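Local coordinates for protein F2 like fibronectin-binding protein (Streptococcus pneumoniae, PDB 5A0N) that probably acts as a surface adhesin of a Gram-positive pathogen, its N-terminal domain carrying an internal thioester thought to bind host targets covalently, at residues M154-D159 and Y163-F168; Q144-R149 and M178-L183. All blocks are in the same frame, centred on the assembly; numbering follows the deposited sequence.

Contact 1. Residues M154-D159 and Y163-F168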
loop_
_atom_site.group_PDB
_atom_site.type_symbol
_atom_site.label_atom_id
_atom_site.label_comp_id
_atom_site.label_asym_id
_atom_site.label_seq_id
_atom_site.Cartn_x
_atom_site.Cartn_y
_atom_site.Cartn_z
ATOM N N MET A 154 5.744 -6.424 11.588
ATOM C CA MET A 154 4.573 -5.911 12.293
ATOM C C MET A 154 3.383 -6.850 12.142
ATOM O O MET A 154 2.475 -6.628 11.344
ATOM C CB MET A 154 4.239 -4.499 11.818
ATOM C CG MET A 154 3.098 -3.896 12.615
ATOM S SD MET A 154 2.732 -2.224 12.161
ATOM C CE MET A 154 3.450 -1.460 13.581
ATOM N N ARG A 155 3.399 -7.909 12.931
ATOM C CA ARG A 155 2.315 -8.875 12.971
ATOM C C ARG A 155 1.273 -8.386 13.970
ATOM O O ARG A 155 1.594 -8.102 15.137
ATOM C CB ARG A 155 2.851 -10.246 13.380
ATOM C CG ARG A 155 1.783 -11.318 13.372
ATOM C CD ARG A 155 2.389 -12.693 13.628
ATOM N NE ARG A 155 3.085 -12.827 14.906
ATOM C CZ ARG A 155 2.495 -13.073 16.081
ATOM N NH1 ARG A 155 1.164 -13.151 16.188
ATOM N NH2 ARG A 155 3.242 -13.233 17.168
ATOM N N VAL A 156 0.046 -8.221 13.484
ATOM C CA VAL A 156 -1.044 -7.745 14.307
ATOM C C VAL A 156 -2.007 -8.885 14.611
ATOM O O VAL A 156 -2.445 -9.595 13.696
ATOM C CB VAL A 156 -1.775 -6.565 13.599
ATOM C CG1 VAL A 156 -2.885 -6.061 14.473
ATOM C CG2 VAL A 156 -0.823 -5.459 13.268
ATOM N N SER A 157 -2.337 -9.042 15.895
ATOM C CA SER A 157 -3.271 -10.068 16.348
ATOM C C SER A 157 -3.851 -9.695 17.696
ATOM O O SER A 157 -3.501 -8.661 18.243
ATOM C CB SER A 157 -2.571 -11.419 16.476
ATOM O OG SER A 157 -1.809 -11.433 17.688
ATOM N N SER A 158 -4.707 -10.554 18.256
ATOM C CA SER A 158 -5.307 -10.233 19.556
ATOM C C SER A 158 -4.288 -10.214 20.699
ATOM O O SER A 158 -4.617 -9.697 21.760
ATOM C CB SER A 158 -6.479 -11.148 19.896
ATOM O OG SER A 158 -6.001 -12.438 20.053
ATOM N N ASP A 159 -3.063 -10.729 20.495
ATOM C CA ASP A 159 -2.025 -10.648 21.529
ATOM C C ASP A 159 -0.716 -10.011 21.097
ATOM O O ASP A 159 0.230 -9.984 21.875
ATOM C CB ASP A 159 -1.766 -12.006 22.226
ATOM C CG ASP A 159 -1.095 -12.997 21.347
ATOM O OD1 ASP A 159 -0.727 -12.649 20.221
ATOM O OD2 ASP A 159 -0.938 -14.161 21.801
ATOM N N TYR A 163 -2.518 -2.639 20.300
ATOM C CA TYR A 163 -2.995 -1.267 20.107
ATOM C C TYR A 163 -3.544 -1.008 18.708
ATOM O O TYR A 163 -4.396 -0.151 18.491
ATOM C CB TYR A 163 -1.895 -0.257 20.436
ATOM C CG TYR A 163 -0.789 -0.045 19.403
ATOM C CD1 TYR A 163 0.167 -1.048 19.114
ATOM C CD2 TYR A 163 -0.675 1.190 18.751
ATOM C CE1 TYR A 163 1.172 -0.816 18.203
ATOM C CE2 TYR A 163 0.345 1.429 17.867
ATOM C CZ TYR A 163 1.260 0.417 17.575
ATOM O OH TYR A 163 2.264 0.725 16.699
ATOM N N ILE A 164 -3.042 -1.756 17.738
ATOM C CA ILE A 164 -3.570 -1.674 16.380
ATOM C C ILE A 164 -4.786 -2.594 16.263
ATOM O O ILE A 164 -5.827 -2.202 15.757
ATOM C CB ILE A 164 -2.472 -2.040 15.335
ATOM C CG1 ILE A 164 -1.357 -0.953 15.330
ATOM C CG2 ILE A 164 -3.096 -2.160 13.953
ATOM C CD1 ILE A 164 -0.048 -1.448 14.796
ATOM N N TYR A 165 -4.636 -3.839 16.711
ATOM C CA TYR A 165 -5.704 -4.814 16.539
ATOM C C TYR A 165 -7.027 -4.335 17.107
ATOM O O TYR A 165 -8.083 -4.497 16.492
ATOM C CB TYR A 165 -5.327 -6.126 17.198
ATOM C CG TYR A 165 -6.237 -7.252 16.781
ATOM C CD1 TYR A 165 -6.107 -7.860 15.527
ATOM C CD2 TYR A 165 -7.208 -7.720 17.623
ATOM C CE1 TYR A 165 -6.928 -8.897 15.139
ATOM C CE2 TYR A 165 -8.045 -8.766 17.240
ATOM C CZ TYR A 165 -7.894 -9.346 16.004
ATOM O OH TYR A 165 -8.716 -10.397 15.596
ATOM N N GLU A 166 -6.973 -3.702 18.277
ATOM C CA GLU A 166 -8.189 -3.311 18.972
ATOM C C GLU A 166 -8.920 -2.172 18.236
ATOM O O GLU A 166 -10.087 -1.914 18.496
ATOM C CB GLU A 166 -7.906 -2.917 20.428
ATOM C CG GLU A 166 -7.118 -1.617 20.579
ATOM C CD GLU A 166 -6.661 -1.342 22.017
ATOM O OE1 GLU A 166 -6.833 -2.222 22.891
ATOM O OE2 GLU A 166 -6.124 -0.235 22.266
ATOM N N LYS A 167 -8.234 -1.494 17.320
ATOM C CA LYS A 167 -8.863 -0.459 16.504
ATOM C C LYS A 167 -9.574 -1.028 15.281
ATOM O O LYS A 167 -10.343 -0.333 14.633
ATOM C CB LYS A 167 -7.835 0.577 16.049
ATOM C CG LYS A 167 -7.173 1.358 17.163
ATOM C CD LYS A 167 -6.149 2.306 16.534
ATOM C CE LYS A 167 -5.729 3.444 17.445
ATOM N NZ LYS A 167 -4.966 2.957 18.618
ATOM N N PHE A 168 -9.292 -2.285 14.945
ATOM C CA PHE A 168 -9.908 -2.895 13.780
ATOM C C PHE A 168 -11.403 -3.122 14.030
ATOM O O PHE A 168 -11.819 -3.482 15.136
ATOM C CB PHE A 168 -9.278 -4.258 13.450
ATOM C CG PHE A 168 -7.916 -4.213 12.795
ATOM C CD1 PHE A 168 -7.418 -3.082 12.159
ATOM C CD2 PHE A 168 -7.154 -5.338 12.759
ATOM C CE1 PHE A 168 -6.165 -3.101 11.568
ATOM C CE2 PHE A 168 -5.925 -5.359 12.157
ATOM C CZ PHE A 168 -5.423 -4.256 11.545
#
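Val156 and Tyr165 meet in a mainly apolar contact between the loop that leaves helix 132-152 and the short helix 162-165 that follows it. No hydrogen bond joins the two segments. Val156 is buried and carries much of the contact through one methyl. Its CG1 lies anti to the backbone N (chi1 -179°), and this places it against the helix backbone. There it meets Tyr165 CB at 3.7 Å and also sits in the plane of the Tyr165 ring, at its edge. The same CG1 touches Ile164 CG2 at 3.9 Å and comes close to Phe168 CE2. The side chains of Val156 and Ile164 cross at about a right angle.

The Tyr165 ring lies against the loop backbone. One face covers the peptide between Ser157 and Ser158: Ser158 N stands 3.7 Å above the ring plane, over its centre. The Ser157 carbonyl carbon is on the same face, nearer the rim. Ser157 O lies 3.3 Å from Tyr165 CB. The loop is shaped here by an ST turn, in which Asp159 N donates to Ser157 OG at 3.2 Å. On the other segment a type I beta turn runs from Tyr165 to Phe168, and Phe168 N bonds to Tyr165 O. This turn brings the Phe168 ring back toward Val156.

Met154 closes the other end of the contact. Its chain is extended to SD and then bends at chi3 (-105°). CE thereby reaches Ile164 CD1 at 3.7 Å, with Tyr163 OH a little farther off. The Met154 side chain also packs on Tyr145 and Trp148 of helix 132-152 and lies beside a bound MES molecule, probably from the crystallisation liquor. Phe168 continues onto Lys173 and Leu176 of helix 170-182.

Contact 2. Residues Q144-R149 and M178-L183. With GOL (glycerol), chain C.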
loop_
_atom_site.group_PDB
_atom_site.type_symbol
_atom_site.label_atom_id
_atom_site.label_comp_id
_atom_site.label_asym_id
_atom_site.label_seq_id
_atom_site.Cartn_x
_atom_site.Cartn_y
_atom_site.Cartn_z
ATOM N N GLN A 144 -2.564 -3.447 4.246
ATOM C CA GLN A 144 -1.374 -2.686 4.568
ATOM C C GLN A 144 -0.665 -3.244 5.800
ATOM O O GLN A 144 0.560 -3.327 5.819
ATOM C CB GLN A 144 -1.728 -1.221 4.757
ATOM C CG GLN A 144 -0.557 -0.339 5.189
ATOM C CD GLN A 144 0.477 -0.176 4.123
ATOM O OE1 GLN A 144 0.406 0.757 3.307
ATOM N NE2 GLN A 144 1.490 -1.039 4.142
ATOM N N TYR A 145 -1.400 -3.531 6.857
ATOM C CA TYR A 145 -0.786 -4.104 8.053
ATOM C C TYR A 145 -0.149 -5.452 7.743
ATOM O O TYR A 145 0.941 -5.744 8.276
ATOM C CB TYR A 145 -1.737 -4.175 9.255
ATOM C CG TYR A 145 -1.856 -2.829 9.928
ATOM C CD1 TYR A 145 -0.813 -2.350 10.719
ATOM C CD2 TYR A 145 -2.973 -2.014 9.745
ATOM C CE1 TYR A 145 -0.874 -1.076 11.296
ATOM C CE2 TYR A 145 -3.031 -0.746 10.319
ATOM C CZ TYR A 145 -1.979 -0.284 11.081
ATOM O OH TYR A 145 -1.988 0.969 11.627
ATOM N N GLU A 146 -0.764 -6.269 6.889
ATOM C CA GLU A 146 -0.149 -7.541 6.569
ATOM C C GLU A 146 1.079 -7.378 5.681
ATOM O O GLU A 146 2.043 -8.133 5.841
ATOM C CB GLU A 146 -1.161 -8.525 6.013
ATOM C CG GLU A 146 -0.758 -9.999 6.213
ATOM C CD GLU A 146 -0.765 -10.495 7.649
ATOM O OE1 GLU A 146 -0.873 -9.666 8.583
ATOM O OE2 GLU A 146 -0.670 -11.725 7.845
ATOM N N ILE A 147 1.101 -6.362 4.813
ATOM C CA ILE A 147 2.334 -6.053 4.105
ATOM C C ILE A 147 3.449 -5.749 5.093
ATOM O O ILE A 147 4.576 -6.252 4.938
ATOM C CB ILE A 147 2.107 -4.939 3.064
ATOM C CG1 ILE A 147 1.301 -5.530 1.910
ATOM C CG2 ILE A 147 3.405 -4.279 2.609
ATOM C CD1 ILE A 147 0.797 -4.513 0.892
ATOM N N TRP A 148 3.147 -4.947 6.113
ATOM C CA TRP A 148 4.125 -4.576 7.136
ATOM C C TRP A 148 4.544 -5.747 8.027
ATOM O O TRP A 148 5.638 -5.719 8.591
ATOM C CB TRP A 148 3.581 -3.437 8.015
ATOM C CG TRP A 148 3.546 -2.124 7.346
ATOM C CD1 TRP A 148 4.358 -1.675 6.368
ATOM C CD2 TRP A 148 2.652 -1.037 7.666
ATOM N NE1 TRP A 148 4.053 -0.351 6.066
ATOM C CE2 TRP A 148 2.982 0.046 6.837
ATOM C CE3 TRP A 148 1.590 -0.894 8.555
ATOM C CZ2 TRP A 148 2.302 1.271 6.892
ATOM C CZ3 TRP A 148 0.895 0.278 8.568
ATOM C CH2 TRP A 148 1.252 1.355 7.754
ATOM N N ARG A 149 3.728 -6.785 8.130
ATOM C CA ARG A 149 4.180 -8.013 8.803
ATOM C C ARG A 149 5.455 -8.502 8.143
ATOM O O ARG A 149 6.385 -8.924 8.829
ATOM C CB ARG A 149 3.096 -9.085 8.714
ATOM C CG ARG A 149 3.524 -10.434 9.275
ATOM C CD ARG A 149 2.411 -11.446 9.210
ATOM N NE ARG A 149 2.838 -12.746 9.688
ATOM C CZ ARG A 149 2.087 -13.835 9.629
ATOM N NH1 ARG A 149 0.847 -13.773 9.217
ATOM N NH2 ARG A 149 2.568 -15.001 10.051
ATOM N N MET A 178 -9.022 -14.250 6.908
ATOM C CA MET A 178 -9.126 -14.763 5.544
ATOM C C MET A 178 -7.854 -14.515 4.737
ATOM O O MET A 178 -7.385 -15.404 4.031
ATOM C CB MET A 178 -10.349 -14.194 4.841
ATOM C CG MET A 178 -11.658 -14.579 5.518
ATOM S SD MET A 178 -13.033 -13.595 4.834
ATOM C CE MET A 178 -14.237 -13.642 6.102
ATOM N N ILE A 179 -7.295 -13.310 4.848
ATOM C CA ILE A 179 -6.010 -13.025 4.216
ATOM C C ILE A 179 -4.970 -14.074 4.638
ATOM O O ILE A 179 -4.243 -14.618 3.802
ATOM C CB ILE A 179 -5.486 -11.625 4.588
ATOM C CG1 ILE A 179 -6.335 -10.524 3.935
ATOM C CG2 ILE A 179 -4.019 -11.468 4.229
ATOM C CD1 ILE A 179 -6.136 -9.144 4.558
ATOM N N ARG A 180 -4.888 -14.342 5.940
ATOM C CA ARG A 180 -3.848 -15.252 6.445
ATOM C C ARG A 180 -4.072 -16.679 5.980
ATOM O O ARG A 180 -3.104 -17.414 5.764
ATOM C CB ARG A 180 -3.787 -15.192 7.959
ATOM C CG ARG A 180 -3.141 -13.885 8.390
ATOM C CD ARG A 180 -3.081 -13.645 9.884
ATOM N NE ARG A 180 -2.297 -12.429 10.110
ATOM C CZ ARG A 180 -2.272 -11.717 11.210
ATOM N NH1 ARG A 180 -2.955 -12.087 12.270
ATOM N NH2 ARG A 180 -1.545 -10.620 11.236
ATOM N N THR A 181 -5.319 -17.085 5.802
ATOM C CA THR A 181 -5.634 -18.420 5.286
ATOM C C THR A 181 -5.374 -18.526 3.790
ATOM O O THR A 181 -4.939 -19.572 3.309
ATOM C CB THR A 181 -7.104 -18.731 5.602
ATOM O OG1 THR A 181 -7.317 -18.643 7.016
ATOM C CG2 THR A 181 -7.514 -20.074 5.140
ATOM N N ASP A 182 -5.635 -17.442 3.055
ATOM C CA ASP A 182 -5.721 -17.495 1.598
ATOM C C ASP A 182 -4.482 -17.042 0.849
ATOM O O ASP A 182 -4.397 -17.218 -0.364
ATOM C CB ASP A 182 -6.879 -16.640 1.090
ATOM C CG ASP A 182 -8.249 -17.130 1.522
ATOM O OD1 ASP A 182 -8.337 -18.208 2.165
ATOM O OD2 ASP A 182 -9.240 -16.406 1.227
ATOM N N LEU A 183 -3.518 -16.484 1.569
ATOM C CA LEU A 183 -2.374 -15.795 0.951
ATOM C C LEU A 183 -1.670 -16.567 -0.176
ATOM O O LEU A 183 -1.326 -15.986 -1.194
ATOM C CB LEU A 183 -1.317 -15.490 2.032
ATOM C CG LEU A 183 -0.041 -14.762 1.617
ATOM C CD1 LEU A 183 -0.347 -13.452 0.915
ATOM C CD2 LEU A 183 0.855 -14.500 2.792
HETATM C C1 GOL C . 0.186 -16.868 7.052
HETATM O O1 GOL C . -0.717 -16.150 6.215
HETATM C C2 GOL C . -0.408 -17.360 8.384
HETATM O O2 GOL C . -0.618 -16.226 9.209
HETATM C C3 GOL C . 0.499 -18.393 9.102
HETATM O O3 GOL C . 1.810 -17.913 9.503
#
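Arg180 reaches across from helix 170-182 to Glu146 on helix 132-152. Its CB lies near the glycerol, 3.6 Å from O2. CG turns anti to the carbonyl carbon, and from there the chain runs extended to NE. CG passes Glu146 OE2 at 3.3 Å, and CD is about equally far from that oxygen and from glycerol O2. NE gives OE2 a nearly straight hydrogen bond of 2.9 Å (N-H...acceptor angle 173°). OE2 lies in the guanidinium plane but is met out of the carboxylate plane. At the tip, NH2 bonds to Glu146 OE1, which uses its syn lone pair. This is a side-on, two-nitrogen salt bridge, with the two flat groups turned 41° apart. NH2 has a further acceptor in Val156 O.

Arg149, one turn along from Glu146, completes a salt-bridge network. Its NH1 reaches OE2 at 2.9 Å, from the face of the carboxylate opposite to Arg180 NE. Two donors thus hold this one oxygen. The guanidinium groups stand almost perpendicular, with Arg149 NH1 3.5 Å from Arg180 NE. The shared carboxylate probably offsets their like charges. Arg149 also binds the glycerol, probably from the crystallisation liquor. NH1 donates to O2 at 2.9 Å and NH2 to O3, while glycerol O1 donates to Arg180 O.

Nearer its backbone, Glu146 touches Ile179: CG lies 4.1 Å from Ile179 CG2. The two helix segments are 11.6 Å apart at closest approach and cross at -49°, so long side chains span the gap. Ile179 packs on Phe139, Val142 and Ile143 of helix 132-152, on Leu112 of helix 105-118 and on Ile123 of helix 123-128. On the other side of helix 132-152, Gln144 OE1 accepts from the backbone N of Cys56, in strand 55-56.

In the fold
Both contacts belong to the helical part of the thioester domain, which resembles the helical insertion domain of pilus-presented adhesins. They lie on the same side of the chain's centre. Their centres are about 12 Å apart. Along the chain, 144-149 comes first, then the two segments of contact 1, then 178-183. Contact 1 therefore folds part of the connection between the two helices joined by contact 2. The contacts also touch directly. The arginine of contact 2 that bridges the long helices also holds the loop of contact 1. Met154 N bonds to Trp148 O, and Ile164 packs on Tyr145. Helices 132-152, 162-165 and 170-182 are thus tied into one unit.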